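Local coordinates for Thiol:disulfide interchange protein dsbA-like (Escherichia coli, PDB 3C7M), which introduces disulfide bonds into other periplasmic proteins by transferring its own redox-active disulfide, working with DsbI to form an essential disulfide in AssT, at residues Ser44-Asp49 / Ala184-Ile189; Val163-Tyr166 / Tyr172-Tyr175. One frame throughout, in Å; residues are numbered along the deposited sequence.

Interaction 1: Ser44-Asp49 / Ala184-Ile189; sequences SEKVKD and AMADLI. With CD (cadmium ion), chain E.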
# COMPACT_ATOMS: atom_id res chain seq x y z
N SER A 44 -7.84 5.40 -7.93
CA SER A 44 -7.72 4.00 -8.33
C SER A 44 -9.01 3.49 -8.97
O SER A 44 -8.97 2.72 -9.93
CB SER A 44 -7.33 3.12 -7.14
OG SER A 44 -6.14 3.58 -6.54
N GLU A 45 -10.15 3.94 -8.46
CA GLU A 45 -11.45 3.58 -9.01
C GLU A 45 -11.58 4.09 -10.45
O GLU A 45 -12.10 3.39 -11.33
CB GLU A 45 -12.57 4.15 -8.13
CG GLU A 45 -13.98 4.06 -8.70
CD GLU A 45 -14.52 2.65 -8.77
OE1 GLU A 45 -14.06 1.78 -7.99
OE2 GLU A 45 -15.43 2.40 -9.60
N LYS A 46 -11.08 5.30 -10.68
CA LYS A 46 -11.16 5.92 -12.00
C LYS A 46 -10.32 5.20 -13.04
O LYS A 46 -10.68 5.20 -14.22
CB LYS A 46 -10.76 7.40 -11.93
CG LYS A 46 -11.82 8.29 -11.31
CD LYS A 46 -11.33 9.71 -11.10
CE LYS A 46 -11.09 10.45 -12.41
NZ LYS A 46 -12.33 10.50 -13.28
N VAL A 47 -9.23 4.57 -12.61
CA VAL A 47 -8.31 3.92 -13.56
C VAL A 47 -8.34 2.38 -13.51
O VAL A 47 -7.50 1.73 -14.12
CB VAL A 47 -6.84 4.44 -13.41
CG1 VAL A 47 -6.76 5.94 -13.71
CG2 VAL A 47 -6.29 4.15 -12.01
N LYS A 48 -9.32 1.81 -12.81
CA LYS A 48 -9.37 0.35 -12.62
C LYS A 48 -9.55 -0.43 -13.92
O LYS A 48 -9.23 -1.63 -13.97
CB LYS A 48 -10.43 -0.04 -11.58
CG LYS A 48 -11.87 0.11 -12.05
CD LYS A 48 -12.83 -0.27 -10.94
CE LYS A 48 -14.24 -0.36 -11.48
NZ LYS A 48 -15.25 -0.44 -10.39
N ASP A 49 -10.04 0.24 -14.97
CA ASP A 49 -10.20 -0.40 -16.28
C ASP A 49 -8.87 -0.62 -17.01
O ASP A 49 -8.80 -1.43 -17.94
CB ASP A 49 -11.12 0.43 -17.18
CG ASP A 49 -10.60 1.84 -17.39
OD1 ASP A 49 -10.53 2.60 -16.40
OD2 ASP A 49 -10.24 2.19 -18.54
N ALA A 184 -6.48 15.30 -12.04
CA ALA A 184 -5.16 15.47 -12.64
C ALA A 184 -4.31 14.22 -12.44
O ALA A 184 -3.58 13.82 -13.34
CB ALA A 184 -4.47 16.68 -12.07
N MET A 185 -4.43 13.60 -11.26
CA MET A 185 -3.69 12.37 -11.00
C MET A 185 -4.17 11.23 -11.89
O MET A 185 -3.36 10.48 -12.43
CB MET A 185 -3.79 11.97 -9.53
CG MET A 185 -2.77 10.90 -9.15
SD MET A 185 -3.00 10.38 -7.46
CE MET A 185 -1.75 9.11 -7.36
N ALA A 186 -5.48 11.13 -12.07
CA ALA A 186 -6.04 10.10 -12.93
C ALA A 186 -5.62 10.34 -14.39
O ALA A 186 -5.24 9.40 -15.08
CB ALA A 186 -7.55 10.06 -12.81
N ASP A 187 -5.66 11.61 -14.83
CA ASP A 187 -5.18 11.99 -16.17
C ASP A 187 -3.73 11.53 -16.37
O ASP A 187 -3.40 10.92 -17.39
CB ASP A 187 -5.26 13.51 -16.39
CG ASP A 187 -6.68 14.02 -16.58
OD1 ASP A 187 -7.66 13.26 -16.40
OD2 ASP A 187 -6.81 15.22 -16.89
N LEU A 188 -2.88 11.83 -15.38
CA LEU A 188 -1.46 11.48 -15.44
C LEU A 188 -1.26 9.98 -15.54
O LEU A 188 -0.49 9.50 -16.37
CB LEU A 188 -0.71 12.05 -14.24
CG LEU A 188 0.76 11.64 -14.06
CD1 LEU A 188 1.62 11.99 -15.27
CD2 LEU A 188 1.31 12.29 -12.81
N ILE A 189 -1.97 9.23 -14.69
CA ILE A 189 -1.86 7.77 -14.70
C ILE A 189 -2.21 7.18 -16.06
O ILE A 189 -1.54 6.26 -16.54
CB ILE A 189 -2.70 7.11 -13.57
CG1 ILE A 189 -2.07 7.38 -12.20
CG2 ILE A 189 -2.83 5.60 -13.79
CD1 ILE A 189 -3.03 7.17 -11.06
CD CD E . -9.11 15.29 -16.73

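Interaction 2: Val163-Tyr166 / Tyr172-Tyr175; sequences VPAY and YLIY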
# COMPACT_ATOMS: atom_id res chain seq x y z
N VAL A 163 7.69 8.06 0.66
CA VAL A 163 6.37 7.46 0.51
C VAL A 163 5.30 8.52 0.81
O VAL A 163 5.55 9.44 1.58
CB VAL A 163 6.19 6.19 1.39
CG1 VAL A 163 7.00 5.03 0.83
CG2 VAL A 163 6.56 6.46 2.85
N PRO A 164 4.12 8.39 0.19
CA PRO A 164 3.71 7.35 -0.75
C PRO A 164 4.43 7.46 -2.08
O PRO A 164 4.86 8.55 -2.48
CB PRO A 164 2.22 7.61 -0.95
CG PRO A 164 2.05 9.07 -0.65
CD PRO A 164 3.04 9.37 0.43
N ALA A 165 4.56 6.32 -2.75
CA ALA A 165 5.17 6.27 -4.08
C ALA A 165 4.20 5.53 -5.01
O ALA A 165 4.05 4.30 -4.93
CB ALA A 165 6.53 5.58 -4.01
N TYR A 166 3.54 6.30 -5.87
CA TYR A 166 2.62 5.73 -6.86
C TYR A 166 3.37 5.46 -8.15
O TYR A 166 3.94 6.38 -8.74
CB TYR A 166 1.45 6.68 -7.13
CG TYR A 166 0.57 6.96 -5.94
CD1 TYR A 166 0.84 8.02 -5.09
CD2 TYR A 166 -0.57 6.19 -5.69
CE1 TYR A 166 0.01 8.31 -4.00
CE2 TYR A 166 -1.41 6.48 -4.61
CZ TYR A 166 -1.11 7.54 -3.77
OH TYR A 166 -1.91 7.85 -2.68
N TYR A 172 7.01 4.00 -14.04
CA TYR A 172 6.83 5.45 -13.95
C TYR A 172 6.39 5.86 -12.56
O TYR A 172 5.27 5.58 -12.16
CB TYR A 172 5.82 5.93 -15.01
CG TYR A 172 6.21 5.52 -16.41
CD1 TYR A 172 7.22 6.20 -17.10
CD2 TYR A 172 5.59 4.45 -17.05
CE1 TYR A 172 7.60 5.83 -18.39
CE2 TYR A 172 5.97 4.06 -18.35
CZ TYR A 172 6.97 4.76 -19.00
OH TYR A 172 7.34 4.40 -20.28
N LEU A 173 7.29 6.51 -11.83
CA LEU A 173 7.03 6.95 -10.48
C LEU A 173 6.50 8.38 -10.47
O LEU A 173 7.19 9.33 -10.88
CB LEU A 173 8.30 6.84 -9.62
CG LEU A 173 8.29 7.43 -8.20
CD1 LEU A 173 7.13 6.93 -7.37
CD2 LEU A 173 9.60 7.11 -7.49
N ILE A 174 5.27 8.55 -10.00
CA ILE A 174 4.72 9.89 -9.88
C ILE A 174 5.41 10.66 -8.75
O ILE A 174 5.74 10.07 -7.72
CB ILE A 174 3.19 9.83 -9.66
CG1 ILE A 174 2.54 9.19 -10.89
CG2 ILE A 174 2.61 11.23 -9.35
CD1 ILE A 174 1.07 8.82 -10.72
N TYR A 175 5.66 11.95 -8.94
CA TYR A 175 6.13 12.78 -7.84
C TYR A 175 4.93 13.21 -7.00
O TYR A 175 4.08 14.00 -7.45
CB TYR A 175 6.91 14.01 -8.34
CG TYR A 175 8.34 13.70 -8.74
CD1 TYR A 175 9.28 13.33 -7.78
CD2 TYR A 175 8.75 13.77 -10.07
CE1 TYR A 175 10.59 13.04 -8.13
CE2 TYR A 175 10.06 13.49 -10.43
CZ TYR A 175 10.97 13.11 -9.46
OH TYR A 175 12.27 12.83 -9.82
O HOH W 1 4.02 9.08 -5.88

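Interaction 1: Ser44-Asp49 / Ala184-Ile189
On one face of the thioredoxin-fold sheet, where the C-terminal helix 182-193 lies beside the end of helix 40-46, Lys46 and Val47 meet Ala186 and Ile189. No hydrogen bond crosses between the segments. Val47, the first residue to leave helical geometry, brings CG1 to 3.9 Å from Ile189 CG2, and the two branched side chains cross at about a right angle. CG1 of Val47 is turned anti to its carbonyl carbon (chi1 -62°), which carries this methyl across to helix 182-193, 4.0 Å from Ala186 O and 4.3 Å from Ala186 CB. The small alanine lets the backbones draw close, Val47 CA and Ala186 CA being 6.6 Å apart. Lys46 suits the solvent-exposed border: its chain bends at the third and fourth torsions, laying CE 3.6 Å from Ala186 CB while the ammonium stays outside the apolar patch. Arg190, the residue after Ile189, donates a hydrogen bond to Lys46 O and forms a salt bridge with Asp49. Past the alanine, Asp187 grips a cadmium ion with both carboxylate oxygens, OD2 at 2.3 Å and OD1 at 2.5 Å, and Asp183 is a further ligand. The end of helix 40-46 thus meets the flank of helix 182-193, Ser44 and Ile189 both touching Leu21 on strand 20-25 of the thioredoxin fold.

Interaction 2: Val163-Tyr166 / Tyr172-Tyr175
Tyr166 O accepts the one direct hydrogen bond between the segments, from Ile174 N at 2.8 Å. The bond is close to straight, with 163° at the hydrogen, and the donor sits nearly in line with the carbonyl, at a C=O...N angle of 178°. Leu173 CA adds a weaker CH...O contact to Tyr166 O at 3.6 Å. Tyr166 and Ile174 form a hydrogen-bonded antiparallel pair in which the second bond is relayed by a water: it accepts from Tyr166 N at 2.8 Å and donates to Ile174 O at 2.7 Å, so both backbone polar groups are satisfied although the strands have begun to part.

Apolar side chains fill in around this backbone core. Leu173 has CG anti to its backbone N (chi1 172°), which turns CD1 back over the neighbouring strand to 3.7 Å from Ala165 CB; the short alanine leaves room for that methyl. CD1 of Leu173 also packs 3.5 Å from Tyr166 O, the hydrogen-bonded carbonyl. Ile174 reaches across with CD1 to 4.2 Å from Tyr166 CB, at the root of the tyrosine, whose hydroxyl is hydrogen-bonded to Thr40. Just before Ala165 comes Pro164, preceded by a cis peptide bond and touching Cys32 of the redox-active pair, whose disulfide is absent from this reduced structure; this is the cis-proline loop of thioredoxin-fold oxidoreductases. Chemically, backbone bonds join the buried hairpin, one relayed by water, while side chains add no hydrogen bond across the segments and pack through carbon atoms.

How the interactions relate
Interaction 2 pairs the neighbouring strands 165-168 and 172-174 of the mixed sheet; interaction 1 lies with its centre about 14 Å from that of interaction 2, between helices 40-46 and 182-193. Along the chain the hairpin is nested within the loop that interaction 1 closes, and helix 182-193 is the next element after strand 172-174. That helix joins the two contacts: Met185 CE packs 3.5 Å from Tyr166 CG, while Leu188 and Ile189 both cover Ile174. Ile189 therefore serves both, meeting Val47 with one branch and the hairpin with the other. In this thioredoxin fold, the hairpin and helix 182-193 share apolar packing, and the helix passes it on to the end of helix 40-46.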